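Local coordinates for CofB (Escherichia coli, PDB 5AX6), which serves as a minor pilin of the CFA/III type IVb pilus of enterotoxigenic bacteria, where its homotrimer probably takes part in pilus assembly, at residues K61-T66 with S176-Y181. Numbering follows the deposited sequence.
Sequences KDLNST and SFKDIY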
ATOM      1  N   LYS A  61     -35.243 -28.486  -5.426  1.00 23.23           N
ATOM      2  CA  LYS A  61     -33.908 -28.341  -4.827  1.00 27.49           C
ATOM      3  C   LYS A  61     -32.978 -29.480  -5.221  1.00 21.80           C
ATOM      4  O   LYS A  61     -31.774 -29.290  -5.364  1.00 25.60           O
ATOM      5  CB  LYS A  61     -34.001 -28.268  -3.302  1.00 27.10           C
ATOM      6  CG  LYS A  61     -34.859 -27.149  -2.770  1.00 28.01           C
ATOM      7  CD  LYS A  61     -34.789 -27.155  -1.255  1.00 39.08           C
ATOM      8  CE  LYS A  61     -35.717 -26.141  -0.646  1.00 47.95           C
ATOM      9  NZ  LYS A  61     -35.576 -26.156   0.837  1.00 54.94           N
ATOM     10  N   ASP A  62     -33.545 -30.673  -5.364  1.00 24.23           N
ATOM     11  CA  ASP A  62     -32.810 -31.829  -5.862  1.00 27.04           C
ATOM     12  C   ASP A  62     -32.676 -31.717  -7.380  1.00 22.77           C
ATOM     13  O   ASP A  62     -33.677 -31.575  -8.075  1.00 23.71           O
ATOM     14  CB  ASP A  62     -33.540 -33.124  -5.461  1.00 30.71           C
ATOM     15  CG  ASP A  62     -32.751 -34.392  -5.790  1.00 37.64           C
ATOM     16  OD1 ASP A  62     -31.995 -34.427  -6.785  1.00 38.85           O
ATOM     17  OD2 ASP A  62     -32.915 -35.378  -5.043  1.00 49.30           O
ATOM     18  N   LEU A  63     -31.447 -31.767  -7.888  1.00 18.87           N
ATOM     19  CA  LEU A  63     -31.211 -31.673  -9.331  1.00 26.05           C
ATOM     20  C   LEU A  63     -31.996 -32.712 -10.136  1.00 29.04           C
ATOM     21  O   LEU A  63     -32.254 -32.531 -11.337  1.00 24.67           O
ATOM     22  CB  LEU A  63     -29.722 -31.818  -9.629  1.00 26.99           C
ATOM     23  CG  LEU A  63     -28.875 -30.563  -9.418  1.00 31.94           C
ATOM     24  CD1 LEU A  63     -27.393 -30.933  -9.340  1.00 34.22           C
ATOM     25  CD2 LEU A  63     -29.129 -29.564 -10.542  1.00 26.28           C
ATOM     26  N   ASN A  64     -32.380 -33.800  -9.476  1.00 26.53           N
ATOM     27  CA  ASN A  64     -33.033 -34.896 -10.174  1.00 24.56           C
ATOM     28  C   ASN A  64     -34.550 -34.874 -10.051  1.00 26.60           C
ATOM     29  O   ASN A  64     -35.234 -35.708 -10.638  1.00 28.31           O
ATOM     30  CB  ASN A  64     -32.474 -36.231  -9.672  1.00 28.63           C
ATOM     31  CG  ASN A  64     -31.005 -36.381  -9.983  1.00 30.25           C
ATOM     32  OD1 ASN A  64     -30.606 -36.371 -11.149  1.00 30.62           O
ATOM     33  ND2 ASN A  64     -30.182 -36.499  -8.946  1.00 35.83           N
ATOM     34  N   SER A  65     -35.077 -33.908  -9.306  1.00 23.80           N
ATOM     35  CA  SER A  65     -36.519 -33.823  -9.095  1.00 25.42           C
ATOM     36  C   SER A  65     -37.205 -33.181 -10.283  1.00 28.43           C
ATOM     37  O   SER A  65     -36.550 -32.548 -11.113  1.00 22.68           O
ATOM     38  CB  SER A  65     -36.835 -33.027  -7.833  1.00 26.60           C
ATOM     39  OG  SER A  65     -36.250 -33.644  -6.701  1.00 36.84           O
ATOM     40  N   THR A  66     -38.526 -33.341 -10.352  1.00 22.42           N
ATOM     41  CA  THR A  66     -39.324 -32.800 -11.448  1.00 19.09           C
ATOM     42  C   THR A  66     -39.210 -31.285 -11.569  1.00 20.00           C
ATOM     43  O   THR A  66     -39.387 -30.570 -10.585  1.00 19.61           O
ATOM     44  CB  THR A  66     -40.804 -33.117 -11.267  1.00 28.51           C
ATOM     45  OG1 THR A  66     -40.949 -34.463 -10.798  1.00 28.21           O
ATOM     46  CG2 THR A  66     -41.548 -32.921 -12.592  1.00 21.81           C
ATOM     47  N   SER A 176     -18.935 -21.203 -12.712  1.00 23.11           N
ATOM     48  CA  SER A 176     -18.848 -22.597 -13.084  1.00 23.85           C
ATOM     49  C   SER A 176     -20.225 -23.219 -12.981  1.00 22.41           C
ATOM     50  O   SER A 176     -21.123 -22.675 -12.340  1.00 21.55           O
ATOM     51  CB  SER A 176     -17.845 -23.338 -12.194  1.00 25.15           C
ATOM     52  OG  SER A 176     -18.255 -23.296 -10.842  1.00 25.92           O
ATOM     53  N   PHE A 177     -20.399 -24.354 -13.634  1.00 19.62           N
ATOM     54  CA  PHE A 177     -21.696 -25.017 -13.592  1.00 20.13           C
ATOM     55  C   PHE A 177     -21.735 -26.076 -12.509  1.00 29.31           C
ATOM     56  O   PHE A 177     -20.860 -26.939 -12.454  1.00 26.81           O
ATOM     57  CB  PHE A 177     -22.011 -25.638 -14.941  1.00 23.51           C
ATOM     58  CG  PHE A 177     -21.901 -24.671 -16.084  1.00 25.25           C
ATOM     59  CD1 PHE A 177     -22.746 -23.572 -16.157  1.00 26.51           C
ATOM     60  CD2 PHE A 177     -20.970 -24.870 -17.093  1.00 30.25           C
ATOM     61  CE1 PHE A 177     -22.653 -22.678 -17.212  1.00 32.75           C
ATOM     62  CE2 PHE A 177     -20.869 -23.983 -18.148  1.00 28.88           C
ATOM     63  CZ  PHE A 177     -21.705 -22.884 -18.210  1.00 30.63           C
ATOM     64  N   LYS A 178     -22.753 -26.007 -11.655  1.00 23.65           N
ATOM     65  CA  LYS A 178     -22.973 -27.028 -10.641  1.00 27.57           C
ATOM     66  C   LYS A 178     -23.200 -28.365 -11.340  1.00 26.14           C
ATOM     67  O   LYS A 178     -22.651 -29.397 -10.949  1.00 28.15           O
ATOM     68  CB  LYS A 178     -24.162 -26.658  -9.753  1.00 24.28           C
ATOM     69  CG  LYS A 178     -24.373 -27.605  -8.575  1.00 29.11           C
ATOM     70  CD  LYS A 178     -25.660 -27.277  -7.832  1.00 35.27           C
ATOM     71  CE  LYS A 178     -25.870 -28.215  -6.656  1.00 36.97           C
ATOM     72  NZ  LYS A 178     -24.997 -27.821  -5.524  1.00 49.89           N
ATOM     73  N   ASP A 179     -24.008 -28.332 -12.392  1.00 24.01           N
ATOM     74  CA  ASP A 179     -24.130 -29.468 -13.290  1.00 24.12           C
ATOM     75  C   ASP A 179     -24.829 -29.048 -14.569  1.00 30.54           C
ATOM     76  O   ASP A 179     -25.301 -27.901 -14.710  1.00 24.29           O
ATOM     77  CB  ASP A 179     -24.884 -30.640 -12.637  1.00 27.88           C
ATOM     78  CG  ASP A 179     -24.290 -32.008 -13.021  1.00 37.97           C
ATOM     79  OD1 ASP A 179     -23.902 -32.204 -14.201  1.00 34.89           O
ATOM     80  OD2 ASP A 179     -24.184 -32.883 -12.136  1.00 39.80           O
ATOM     81  N   ILE A 180     -24.882 -29.994 -15.496  1.00 23.20           N
ATOM     82  CA  ILE A 180     -25.477 -29.791 -16.802  1.00 22.32           C
ATOM     83  C   ILE A 180     -26.338 -30.999 -17.104  1.00 24.69           C
ATOM     84  O   ILE A 180     -25.842 -32.117 -17.091  1.00 24.31           O
ATOM     85  CB  ILE A 180     -24.406 -29.636 -17.890  1.00 24.23           C
ATOM     86  CG1 ILE A 180     -23.546 -28.398 -17.609  1.00 34.65           C
ATOM     87  CG2 ILE A 180     -25.054 -29.581 -19.262  1.00 22.48           C
ATOM     88  CD1 ILE A 180     -22.324 -28.291 -18.497  1.00 39.06           C
ATOM     89  N   TYR A 181     -27.622 -30.774 -17.356  1.00 22.89           N
ATOM     90  CA  TYR A 181     -28.544 -31.863 -17.648  1.00 22.51           C
ATOM     91  C   TYR A 181     -29.078 -31.732 -19.056  1.00 24.59           C
ATOM     92  O   TYR A 181     -29.232 -30.625 -19.575  1.00 23.00           O
ATOM     93  CB  TYR A 181     -29.716 -31.881 -16.659  1.00 18.98           C
ATOM     94  CG  TYR A 181     -29.425 -32.536 -15.339  1.00 23.75           C
ATOM     95  CD1 TYR A 181     -30.001 -33.754 -15.008  1.00 25.28           C
ATOM     96  CD2 TYR A 181     -28.566 -31.948 -14.422  1.00 22.49           C
ATOM     97  CE1 TYR A 181     -29.740 -34.361 -13.790  1.00 26.17           C
ATOM     98  CE2 TYR A 181     -28.298 -32.538 -13.205  1.00 24.22           C
ATOM     99  CZ  TYR A 181     -28.890 -33.747 -12.892  1.00 31.93           C
ATOM    100  OH  TYR A 181     -28.620 -34.339 -11.681  1.00 27.82           O
TER
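Leu63 and Tyr181 make most of this contact, and much of it is apolar. Leu63 CB lies 3.4 Å from Tyr181 OH and 3.9 Å from its CZ, with Leu63 CD2 4.1 Å from Tyr181 CE2, so the leucine crosses obliquely at the phenol end of the ring. Its other methyl, CD1, is 4.1 Å from Lys178 CE and 4.2 Å from Asp179 CB. The lysine chain is extended as far as CE, which brings that carbon to the methyl, and the bend at chi4 (77°) then turns NZ aside.

Polar groups also meet this tyrosine. Leu63 O stands 3.8 Å above one face of the ring, offset toward the rim, and accepts a hydrogen bond from Arg224, which also makes a cation-pi contact with Tyr181. The phenol OH is hydrogen-bonded to Gln48 of the second subunit.

Within the loop, Asp62 to Ser65 forms a type I turn, Ser65 N donating to Asp62 O over 3.0 Å. An Asx turn reinforces it: Asn64 N donates to Asp62 OD1 over 2.8 Å, from above the carboxylate plane. On the strand, Asp179 OD1 accepts from Ile180 N through its anti lone pair.

An alanine at Tyr181 would probably leave Leu63 CB facing a gap and deprive both Arg224 and Gln48 of the second subunit of a partner. The chemistry therefore implies that one tyrosine joins a pilin-domain loop, the early part of strand 179-185 and the trimer interface.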